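Local coordinates for protein FprA (Mycobacterium tuberculosis, PDB 1LQT) that is an FAD-containing NADPH-ferredoxin reductase that moves electrons between NADP(H) and ferredoxin and may supply P450 systems, at residues P3-F16 against L32-W46. Numbering follows the deposited sequence. Where two conformers were deposited one is given.
Sequences PYYIAIVGSGPSAF and LDMAVDMLEMLPTPW. With FAD (flavin-adenine dinucleotide), chain H.
S11 reaches E40 through its hydroxyl: OG donates to E40 OE1 at 2.7 Å, meeting it from above the carboxylate plane. FAD O3B donates to the same OE1, FAD O2B to OE2, and the amide of L42 approaches OE2 from the anti side, 2.9 Å from N to OE2. Four bonds thus fix the carboxylate; the E40 chain bends at chi2 (59°), which brings this group to the ribose of the adenosine half. S11 O also accepts the amide of W46, 2.9 Å from O to N.

Backbone bonds join strands 4-9 and 34-40 in parallel, running from Y4 N to D33 O as far as G10 N to L39 O, the latter 2.7 Å long and almost straight. Helix 13-28 connects the two neighbouring strands, a beta-alpha-beta crossover that is the first such unit of the Rossmann-type FAD domain. G10, G12 and A15 fit its GxGxxA pattern; the bare CA atoms of G10 and G12 lie 3.3 Å from FAD O4B and 3.6 Å from FAD O5B respectively, and S14 binds FAD O1P through both N and OG.

Apolar contacts fill the sheet face carrying Y4, I6 and I8. M38 runs extended from the strand, CG anti to its backbone N (chi1 -178°), then bends at chi3 to set CE over the centre of the F16 ring, 3.7 Å from its centroid. SD lies over the same face, a Met-aromatic contact, and touches S11 CB. W46 turns an edge toward the face of F16 in an offset edge-to-face pair, planes at 65°. Nearer the N-terminal ends of the strands, I8 CD1 meets V36 CG1 at 3.6 Å, and L32 CD1 abuts the edge of the Y4 ring.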
ATOM      1  N   PRO A   3       4.829   7.921  32.812  1.00 15.88           N
ATOM      2  CA  PRO A   3       3.909   7.834  31.686  1.00 14.59           C
ATOM      3  C   PRO A   3       3.638   6.364  31.385  1.00 13.14           C
ATOM      4  O   PRO A   3       4.402   5.497  31.779  1.00 14.38           O
ATOM      5  CB  PRO A   3       4.713   8.462  30.540  1.00 14.62           C
ATOM      6  CG  PRO A   3       6.109   8.151  30.866  1.00 16.60           C
ATOM      7  CD  PRO A   3       6.209   8.217  32.379  1.00 16.74           C
ATOM      8  N   TYR A   4       2.556   6.100  30.665  1.00 12.82           N
ATOM      9  CA  TYR A   4       2.412   4.822  29.999  1.00 12.60           C
ATOM     10  C   TYR A   4       3.396   4.794  28.839  1.00 12.39           C
ATOM     11  O   TYR A   4       3.631   5.821  28.202  1.00 13.78           O
ATOM     12  CB  TYR A   4       1.000   4.645  29.452  1.00 13.12           C
ATOM     13  CG  TYR A   4      -0.046   4.430  30.523  1.00 13.48           C
ATOM     14  CD1 TYR A   4       0.017   3.354  31.374  1.00 16.42           C
ATOM     15  CD2 TYR A   4      -1.121   5.278  30.644  1.00 16.16           C
ATOM     16  CE1 TYR A   4      -0.946   3.149  32.343  1.00 16.69           C
ATOM     17  CE2 TYR A   4      -2.114   5.049  31.599  1.00 17.38           C
ATOM     18  CZ  TYR A   4      -2.001   3.982  32.447  1.00 16.49           C
ATOM     19  OH  TYR A   4      -2.952   3.736  33.417  1.00 19.29           O
ATOM     20  N   TYR A   5       3.939   3.615  28.572  1.00 11.98           N
ATOM     21  CA  TYR A   5       4.885   3.401  27.488  1.00 12.15           C
ATOM     22  C   TYR A   5       4.170   2.549  26.457  1.00 11.02           C
ATOM     23  O   TYR A   5       3.770   1.408  26.727  1.00 11.38           O
ATOM     24  CB  TYR A   5       6.113   2.655  27.973  1.00 13.53           C
ATOM     25  CG  TYR A   5       6.927   3.457  28.926  1.00 15.56           C
ATOM     26  CD1 TYR A   5       7.860   4.369  28.467  1.00 17.96           C
ATOM     27  CD2 TYR A   5       6.744   3.340  30.285  1.00 17.63           C
ATOM     28  CE1 TYR A   5       8.606   5.142  29.359  1.00 20.21           C
ATOM     29  CE2 TYR A   5       7.495   4.105  31.181  1.00 19.62           C
ATOM     30  CZ  TYR A   5       8.400   4.997  30.698  1.00 21.14           C
ATOM     31  OH  TYR A   5       9.144   5.756  31.576  1.00 26.17           O
ATOM     32  N   ILE A   6       4.037   3.112  25.266  1.00 10.42           N
ATOM     33  CA  ILE A   6       3.376   2.415  24.164  1.00 10.20           C
ATOM     34  C   ILE A   6       4.361   2.233  23.027  1.00 10.09           C
ATOM     35  O   ILE A   6       5.027   3.163  22.623  1.00 11.51           O
ATOM     36  CB  ILE A   6       2.195   3.247  23.633  1.00 10.83           C
ATOM     37  CG1 ILE A   6       1.327   3.818  24.766  1.00 11.75           C
ATOM     38  CG2 ILE A   6       1.366   2.419  22.670  1.00 11.34           C
ATOM     39  CD1 ILE A   6       0.677   2.835  25.641  1.00 13.07           C
ATOM     40  N   ALA A   7       4.418   1.009  22.519  1.00  9.83           N
ATOM     41  CA  ALA A   7       5.195   0.728  21.311  1.00  9.56           C
ATOM     42  C   ALA A   7       4.224   0.643  20.162  1.00  9.40           C
ATOM     43  O   ALA A   7       3.157   0.046  20.278  1.00  9.99           O
ATOM     44  CB  ALA A   7       5.927  -0.588  21.415  1.00 10.71           C
ATOM     45  N   ILE A   8       4.630   1.220  19.032  1.00  8.99           N
ATOM     46  CA  ILE A   8       3.861   1.124  17.786  1.00  8.91           C
ATOM     47  C   ILE A   8       4.786   0.487  16.780  1.00  8.92           C
ATOM     48  O   ILE A   8       5.910   0.948  16.583  1.00  9.71           O
ATOM     49  CB  ILE A   8       3.356   2.493  17.314  1.00  9.24           C
ATOM     50  CG1 ILE A   8       2.461   3.142  18.362  1.00  9.80           C
ATOM     51  CG2 ILE A   8       2.627   2.332  15.993  1.00 10.18           C
ATOM     52  CD1 ILE A   8       2.038   4.520  18.000  1.00 10.69           C
ATOM     53  N   VAL A   9       4.322  -0.592  16.150  1.00  8.48           N
ATOM     54  CA  VAL A   9       5.101  -1.354  15.183  1.00  8.32           C
ATOM     55  C   VAL A   9       4.604  -0.962  13.810  1.00  8.51           C
ATOM     56  O   VAL A   9       3.480  -1.258  13.424  1.00  8.72           O
ATOM     57  CB  VAL A   9       4.979  -2.861  15.432  1.00  9.23           C
ATOM     58  CG1 VAL A   9       5.797  -3.611  14.411  1.00  9.38           C
ATOM     59  CG2 VAL A   9       5.423  -3.175  16.875  1.00  9.61           C
ATOM     60  N   GLY A  10       5.472  -0.272  13.076  1.00  8.28           N
ATOM     61  CA  GLY A  10       5.160   0.346  11.817  1.00  8.48           C
ATOM     62  C   GLY A  10       5.076   1.853  11.962  1.00  8.34           C
ATOM     63  O   GLY A  10       4.856   2.381  13.054  1.00  8.85           O
ATOM     64  N   SER A  11       5.214   2.545  10.818  1.00  8.29           N
ATOM     65  CA  SER A  11       5.293   4.014  10.799  1.00  8.33           C
ATOM     66  C   SER A  11       4.542   4.614   9.616  1.00  8.41           C
ATOM     67  O   SER A  11       4.870   5.705   9.167  1.00  8.68           O
ATOM     68  CB  SER A  11       6.744   4.453  10.814  1.00  8.65           C
ATOM     69  OG  SER A  11       7.416   4.107   9.624  1.00  8.99           O
ATOM     70  N   GLY A  12       3.541   3.894   9.129  1.00  8.45           N
ATOM     71  CA  GLY A  12       2.644   4.423   8.132  1.00  8.42           C
ATOM     72  C   GLY A  12       1.536   5.248   8.757  1.00  8.44           C
ATOM     73  O   GLY A  12       1.566   5.610   9.929  1.00  8.55           O
ATOM     74  N   PRO A  13       0.526   5.590   7.949  1.00  8.50           N
ATOM     75  CA  PRO A  13      -0.579   6.410   8.445  1.00  9.52           C
ATOM     76  C   PRO A  13      -1.246   5.885   9.694  1.00  8.92           C
ATOM     77  O   PRO A  13      -1.503   6.659  10.601  1.00  8.92           O
ATOM     78  CB  PRO A  13      -1.533   6.452   7.243  1.00  9.98           C
ATOM     79  CG  PRO A  13      -0.702   6.242   6.089  1.00 10.42           C
ATOM     80  CD  PRO A  13       0.403   5.306   6.498  1.00  9.03           C
ATOM     81  N   SER A  14      -1.593   4.614   9.756  1.00  8.81           N
ATOM     82  CA  SER A  14      -2.315   4.133  10.927  1.00  8.59           C
ATOM     83  C   SER A  14      -1.464   4.270  12.192  1.00  8.46           C
ATOM     84  O   SER A  14      -1.982   4.648  13.234  1.00  8.90           O
ATOM     85  CB  SER A  14      -2.845   2.713  10.720  1.00  9.19           C
ATOM     86  OG  SER A  14      -1.849   1.720  10.711  1.00  8.70           O
ATOM     87  N   ALA A  15      -0.174   4.005  12.077  1.00  8.40           N
ATOM     88  CA  ALA A  15       0.753   4.195  13.185  1.00  8.50           C
ATOM     89  C   ALA A  15       0.780   5.640  13.656  1.00  8.24           C
ATOM     90  O   ALA A  15       0.727   5.917  14.851  1.00  9.00           O
ATOM     91  CB  ALA A  15       2.131   3.755  12.770  1.00  8.57           C
ATOM     92  N   PHE A  16       0.912   6.568  12.708  1.00  8.86           N
ATOM     93  CA  PHE A  16       0.987   7.979  13.077  1.00  9.15           C
ATOM     94  C   PHE A  16      -0.307   8.547  13.593  1.00  9.33           C
ATOM     95  O   PHE A  16      -0.303   9.402  14.499  1.00  9.49           O
ATOM     96  CB  PHE A  16       1.563   8.828  11.938  1.00  9.17           C
ATOM     97  CG  PHE A  16       3.045   8.893  11.994  1.00  9.16           C
ATOM     98  CD1 PHE A  16       3.660   9.722  12.927  1.00 10.88           C
ATOM     99  CD2 PHE A  16       3.851   8.132  11.154  1.00  9.58           C
ATOM    100  CE1 PHE A  16       5.037   9.773  13.016  1.00 10.86           C
ATOM    101  CE2 PHE A  16       5.215   8.186  11.275  1.00 10.36           C
ATOM    102  CZ  PHE A  16       5.798   8.991  12.199  1.00 10.49           C
ATOM    103  N   LEU A  32      -2.736  11.369  33.218  1.00 15.71           N
ATOM    104  CA  LEU A  32      -2.519  10.483  32.086  1.00 14.57           C
ATOM    105  C   LEU A  32      -1.374  11.059  31.262  1.00 14.14           C
ATOM    106  O   LEU A  32      -1.488  12.132  30.696  1.00 14.49           O
ATOM    107  CB  LEU A  32      -3.758  10.381  31.226  1.00 14.90           C
ATOM    108  CG  LEU A  32      -3.636   9.397  30.056  1.00 16.86           C
ATOM    109  CD1 LEU A  32      -3.364   7.991  30.494  1.00 18.77           C
ATOM    110  CD2 LEU A  32      -4.884   9.443  29.171  1.00 17.86           C
ATOM    111  N   ASP A  33      -0.275  10.349  31.244  1.00 14.26           N
ATOM    112  CA  ASP A  33       0.895  10.744  30.482  1.00 15.01           C
ATOM    113  C   ASP A  33       1.291   9.594  29.564  1.00 14.17           C
ATOM    114  O   ASP A  33       1.029   8.442  29.881  1.00 13.69           O
ATOM    115  CB  ASP A  33       2.036  11.110  31.437  1.00 16.89           C
ATOM    116  CG  ASP A  33       1.580  12.022  32.569  1.00 22.31           C
ATOM    117  OD1 ASP A  33       1.202  13.146  32.280  1.00 23.61           O
ATOM    118  OD2 ASP A  33       1.536  11.682  33.784  1.00 30.38           O
ATOM    119  N   MET A  34       1.923   9.925  28.448  1.00 14.41           N
ATOM    120  CA  MET A  34       2.229   8.963  27.407  1.00 13.95           C
ATOM    121  C   MET A  34       3.646   9.136  26.888  1.00 13.84           C
ATOM    122  O   MET A  34       4.156  10.242  26.752  1.00 15.11           O
ATOM    123  CB  MET A  34       1.279   9.089  26.214  0.50 14.84           C
ATOM    124  CG  MET A  34      -0.085   8.459  26.416  0.50 13.15           C
ATOM    125  SD  MET A  34      -0.122   6.658  26.426  0.50 12.06           S
ATOM    126  CE  MET A  34      -1.880   6.477  26.747  0.50 12.83           C
ATOM    127  N   ALA A  35       4.262   8.015  26.557  1.00 13.29           N
ATOM    128  CA  ALA A  35       5.543   7.940  25.852  1.00 13.16           C
ATOM    129  C   ALA A  35       5.285   6.941  24.730  1.00 12.17           C
ATOM    130  O   ALA A  35       4.785   5.851  24.984  1.00 13.83           O
ATOM    131  CB  ALA A  35       6.636   7.446  26.761  1.00 14.42           C
ATOM    132  N   VAL A  36       5.658   7.300  23.512  1.00 11.71           N
ATOM    133  CA  VAL A  36       5.443   6.470  22.334  1.00 11.09           C
ATOM    134  C   VAL A  36       6.756   6.182  21.623  1.00 10.51           C
ATOM    135  O   VAL A  36       7.463   7.106  21.251  1.00 10.97           O
ATOM    136  CB  VAL A  36       4.496   7.207  21.363  1.00 11.75           C
ATOM    137  CG1 VAL A  36       4.341   6.430  20.040  1.00 12.76           C
ATOM    138  CG2 VAL A  36       3.169   7.489  22.002  1.00 13.86           C
ATOM    139  N   ASP A  37       7.084   4.907  21.459  1.00 10.49           N
ATOM    140  CA  ASP A  37       8.221   4.441  20.680  1.00 10.38           C
ATOM    141  C   ASP A  37       7.667   3.752  19.450  1.00 10.16           C
ATOM    142  O   ASP A  37       6.874   2.826  19.545  1.00 11.16           O
ATOM    143  CB  ASP A  37       9.057   3.441  21.471  1.00 10.80           C
ATOM    144  CG  ASP A  37       9.891   4.064  22.563  1.00 10.77           C
ATOM    145  OD1 ASP A  37      10.065   5.294  22.551  1.00 11.88           O
ATOM    146  OD2 ASP A  37      10.385   3.314  23.429  1.00 12.61           O
ATOM    147  N   MET A  38       8.102   4.206  18.292  1.00  9.84           N
ATOM    148  CA  MET A  38       7.678   3.677  17.012  1.00  8.95           C
ATOM    149  C   MET A  38       8.814   2.913  16.385  1.00  8.93           C
ATOM    150  O   MET A  38       9.893   3.461  16.192  1.00 10.18           O
ATOM    151  CB  MET A  38       7.241   4.840  16.134  1.00  9.99           C
ATOM    152  CG  MET A  38       6.728   4.424  14.804  1.00 10.68           C
ATOM    153  SD  MET A  38       6.094   5.824  13.823  1.00 11.57           S
ATOM    154  CE  MET A  38       4.561   6.171  14.569  1.00 12.60           C
ATOM    155  N   LEU A  39       8.581   1.635  16.107  1.00  8.82           N
ATOM    156  CA  LEU A  39       9.559   0.725  15.542  1.00  8.92           C
ATOM    157  C   LEU A  39       9.183   0.418  14.121  1.00  9.29           C
ATOM    158  O   LEU A  39       8.094  -0.062  13.867  1.00 11.89           O
ATOM    159  CB  LEU A  39       9.543  -0.600  16.332  1.00 10.11           C
ATOM    160  CG  LEU A  39       9.695  -0.465  17.851  1.00 14.14           C
ATOM    161  CD1 LEU A  39       9.853  -1.890  18.440  1.00 16.15           C
ATOM    162  CD2 LEU A  39      10.710   0.440  18.310  1.00 15.84           C
ATOM    163  N   GLU A  40      10.089   0.650  13.197  1.00  8.99           N
ATOM    164  CA  GLU A  40       9.813   0.536  11.775  1.00  8.60           C
ATOM    165  C   GLU A  40      10.852  -0.340  11.111  1.00  7.93           C
ATOM    166  O   GLU A  40      12.050  -0.165  11.286  1.00  8.53           O
ATOM    167  CB  GLU A  40       9.822   1.924  11.147  1.00  8.60           C
ATOM    168  CG  GLU A  40       9.910   1.952   9.615  1.00  8.02           C
ATOM    169  CD  GLU A  40       8.775   1.226   8.915  1.00  8.00           C
ATOM    170  OE1 GLU A  40       7.611   1.441   9.309  1.00  8.19           O
ATOM    171  OE2 GLU A  40       9.077   0.453   7.974  1.00  8.38           O
ATOM    172  N   MET A  41      10.353  -1.263  10.305  0.50  8.53           N
ATOM    173  CA  MET A  41      11.152  -2.211   9.548  0.50  8.66           C
ATOM    174  C   MET A  41      12.212  -1.582   8.619  0.50  9.12           C
ATOM    175  O   MET A  41      13.311  -2.088   8.487  0.50  9.10           O
ATOM    176  CB  MET A  41      10.154  -3.031   8.701  0.50  7.81           C
ATOM    177  CG  MET A  41      10.816  -3.896   7.625  0.50  8.93           C
ATOM    178  SD  MET A  41       9.783  -5.249   7.086  0.50  8.34           S
ATOM    179  CE  MET A  41       8.454  -4.369   5.993  0.50  6.95           C
ATOM    180  N   LEU A  42      11.775  -0.548   7.910  1.00  8.80           N
ATOM    181  CA  LEU A  42      12.638   0.147   6.969  1.00  8.50           C
ATOM    182  C   LEU A  42      13.404   1.247   7.675  1.00  9.35           C
ATOM    183  O   LEU A  42      13.037   1.683   8.761  1.00  8.87           O
ATOM    184  CB  LEU A  42      11.785   0.777   5.856  1.00  8.43           C
ATOM    185  CG  LEU A  42      10.931  -0.211   5.081  1.00  9.01           C
ATOM    186  CD1 LEU A  42      10.172   0.531   3.996  1.00 10.11           C
ATOM    187  CD2 LEU A  42      11.727  -1.336   4.470  1.00 11.70           C
ATOM    188  N   PRO A  43      14.466   1.760   7.065  1.00  9.07           N
ATOM    189  CA  PRO A  43      15.144   2.922   7.632  1.00  9.38           C
ATOM    190  C   PRO A  43      14.306   4.198   7.599  1.00  9.03           C
ATOM    191  O   PRO A  43      14.614   5.158   8.304  1.00 10.47           O
ATOM    192  CB  PRO A  43      16.387   3.072   6.734  1.00  9.91           C
ATOM    193  CG  PRO A  43      16.616   1.697   6.236  1.00 10.51           C
ATOM    194  CD  PRO A  43      15.252   1.161   5.973  1.00  9.44           C
ATOM    195  N   THR A  44      13.289   4.206   6.747  1.00  9.04           N
ATOM    196  CA  THR A  44      12.489   5.377   6.461  1.00  8.83           C
ATOM    197  C   THR A  44      11.067   5.190   6.970  1.00  8.80           C
ATOM    198  O   THR A  44      10.522   4.106   6.812  1.00  8.36           O
ATOM    199  CB  THR A  44      12.445   5.625   4.945  1.00  8.41           C
ATOM    200  OG1 THR A  44      11.854   4.478   4.300  1.00  8.65           O
ATOM    201  CG2 THR A  44      13.826   5.788   4.335  1.00  9.37           C
ATOM    202  N   PRO A  45      10.464   6.246   7.507  1.00  8.34           N
ATOM    203  CA  PRO A  45       9.078   6.196   7.971  1.00  8.13           C
ATOM    204  C   PRO A  45       8.107   6.414   6.824  1.00  8.32           C
ATOM    205  O   PRO A  45       8.482   6.641   5.669  1.00  8.92           O
ATOM    206  CB  PRO A  45       9.021   7.362   8.958  1.00  8.67           C
ATOM    207  CG  PRO A  45       9.932   8.395   8.298  1.00  8.52           C
ATOM    208  CD  PRO A  45      11.058   7.573   7.744  1.00  8.74           C
ATOM    209  N   TRP A  46       6.830   6.328   7.193  1.00  8.10           N
ATOM    210  CA  TRP A  46       5.670   6.769   6.414  1.00  8.20           C
ATOM    211  C   TRP A  46       4.951   5.671   5.637  1.00  7.96           C
ATOM    212  O   TRP A  46       3.905   5.909   5.056  1.00  8.54           O
ATOM    213  CB  TRP A  46       5.926   8.006   5.543  1.00  8.93           C
ATOM    214  CG  TRP A  46       6.526   9.183   6.313  1.00  9.90           C
ATOM    215  CD1 TRP A  46       6.486   9.422   7.687  1.00 10.02           C
ATOM    216  CD2 TRP A  46       7.215  10.279   5.749  1.00 10.92           C
ATOM    217  NE1 TRP A  46       7.153  10.575   7.978  1.00 10.83           N
ATOM    218  CE2 TRP A  46       7.634  11.111   6.810  1.00 10.29           C
ATOM    219  CE3 TRP A  46       7.567  10.638   4.448  1.00 11.03           C
ATOM    220  CZ2 TRP A  46       8.346  12.303   6.593  1.00 10.83           C
ATOM    221  CZ3 TRP A  46       8.263  11.807   4.241  1.00 10.92           C
ATOM    222  CH2 TRP A  46       8.669  12.609   5.306  1.00 11.84           C
TER
HETATM  223  PA  FAD H2457       1.294   1.022   5.666  1.00  8.02           P
HETATM  224  O1A FAD H2457       1.566  -0.111   4.762  1.00  8.20           O
HETATM  225  O2A FAD H2457       1.213   2.402   5.125  1.00  7.84           O
HETATM  226  O5B FAD H2457       2.414   1.049   6.807  1.00  7.94           O
HETATM  227  C5B FAD H2457       2.856  -0.176   7.405  1.00  7.87           C
HETATM  228  C4B FAD H2457       4.248   0.093   7.963  1.00  7.90           C
HETATM  229  O4B FAD H2457       4.579  -1.006   8.809  1.00  8.01           O
HETATM  230  C3B FAD H2457       5.344   0.181   6.894  1.00  8.20           C
HETATM  231  O3B FAD H2457       6.177   1.303   7.075  1.00  8.05           O
HETATM  232  C2B FAD H2457       6.073  -1.126   7.058  1.00  8.02           C
HETATM  233  O2B FAD H2457       7.412  -1.141   6.619  1.00  7.90           O
HETATM  234  C1B FAD H2457       5.922  -1.375   8.564  1.00  7.97           C
HETATM  235  N9A FAD H2457       6.095  -2.762   8.975  1.00  8.30           N
HETATM  236  C8A FAD H2457       5.501  -3.856   8.406  1.00  8.30           C
HETATM  237  N7A FAD H2457       5.845  -4.982   9.018  1.00  9.15           N
HETATM  238  C5A FAD H2457       6.729  -4.593  10.005  0.50  8.27           C
HETATM  239  C6A FAD H2457       7.433  -5.333  10.959  1.00  9.63           C
HETATM  240  N6A FAD H2457       7.324  -6.644  11.109  1.00 10.73           N
HETATM  241  N1A FAD H2457       8.231  -4.633  11.812  1.00  9.12           N
HETATM  242  C2A FAD H2457       8.304  -3.279  11.706  1.00  8.79           C
HETATM  243  N3A FAD H2457       7.655  -2.511  10.821  1.00  8.93           N
HETATM  244  C4A FAD H2457       6.879  -3.216   9.992  0.50  8.33           C
HETATM  245  N1  FAD H2457      -4.268   6.403  -0.256  1.00 10.26           N
HETATM  246  C2  FAD H2457      -4.563   7.698  -0.561  1.00 10.74           C
HETATM  247  O2  FAD H2457      -5.222   8.388   0.193  1.00 11.76           O
HETATM  248  N3  FAD H2457      -4.120   8.217  -1.767  1.00 11.52           N
HETATM  249  C4  FAD H2457      -3.326   7.539  -2.645  1.00 10.61           C
HETATM  250  O4  FAD H2457      -2.927   8.080  -3.701  1.00 12.30           O
HETATM  251  C4X FAD H2457      -2.984   6.227  -2.300  0.50  9.92           C
HETATM  252  N5  FAD H2457      -2.167   5.481  -3.120  1.00 10.25           N
HETATM  253  C5X FAD H2457      -1.873   4.183  -2.789  0.50  9.73           C
HETATM  254  C6  FAD H2457      -1.082   3.426  -3.618  1.00  9.61           C
HETATM  255  C7  FAD H2457      -0.820   2.091  -3.367  1.00  9.98           C
HETATM  256  C7M FAD H2457       0.068   1.305  -4.294  1.00 10.88           C
HETATM  257  C8  FAD H2457      -1.356   1.517  -2.208  1.00  9.28           C
HETATM  258  C8M FAD H2457      -1.124   0.064  -1.896  1.00 10.11           C
HETATM  259  C9  FAD H2457      -2.141   2.277  -1.344  1.00  9.60           C
HETATM  260  C9A FAD H2457      -2.411   3.611  -1.618  1.00  9.46           C
HETATM  261  N10 FAD H2457      -3.215   4.387  -0.776  1.00  9.41           N
HETATM  262  C10 FAD H2457      -3.482   5.694  -1.100  1.00  9.50           C
HETATM  263  C1' FAD H2457      -3.762   3.850   0.504  1.00  9.49           C
HETATM  264  C2' FAD H2457      -2.786   4.063   1.660  1.00  9.15           C
HETATM  265  O2' FAD H2457      -1.505   3.676   1.229  1.00  9.52           O
HETATM  266  C3' FAD H2457      -3.223   3.214   2.869  1.00  8.77           C
HETATM  267  O3' FAD H2457      -4.507   3.620   3.333  1.00  9.65           O
HETATM  268  C4' FAD H2457      -2.343   3.346   4.112  1.00  8.31           C
HETATM  269  O4' FAD H2457      -0.973   3.529   3.765  1.00  8.62           O
HETATM  270  C5' FAD H2457      -2.494   2.115   5.006  1.00  8.25           C
HETATM  271  O5' FAD H2457      -1.800   2.446   6.216  1.00  7.96           O
HETATM  272  P   FAD H2457      -1.203   1.382   7.231  1.00  8.33           P
HETATM  273  O1P FAD H2457      -0.619   2.209   8.311  1.00  8.04           O
HETATM  274  O2P FAD H2457      -2.184   0.323   7.615  1.00  8.59           O
HETATM  275  O3P FAD H2457      -0.069   0.606   6.439  1.00  7.88           O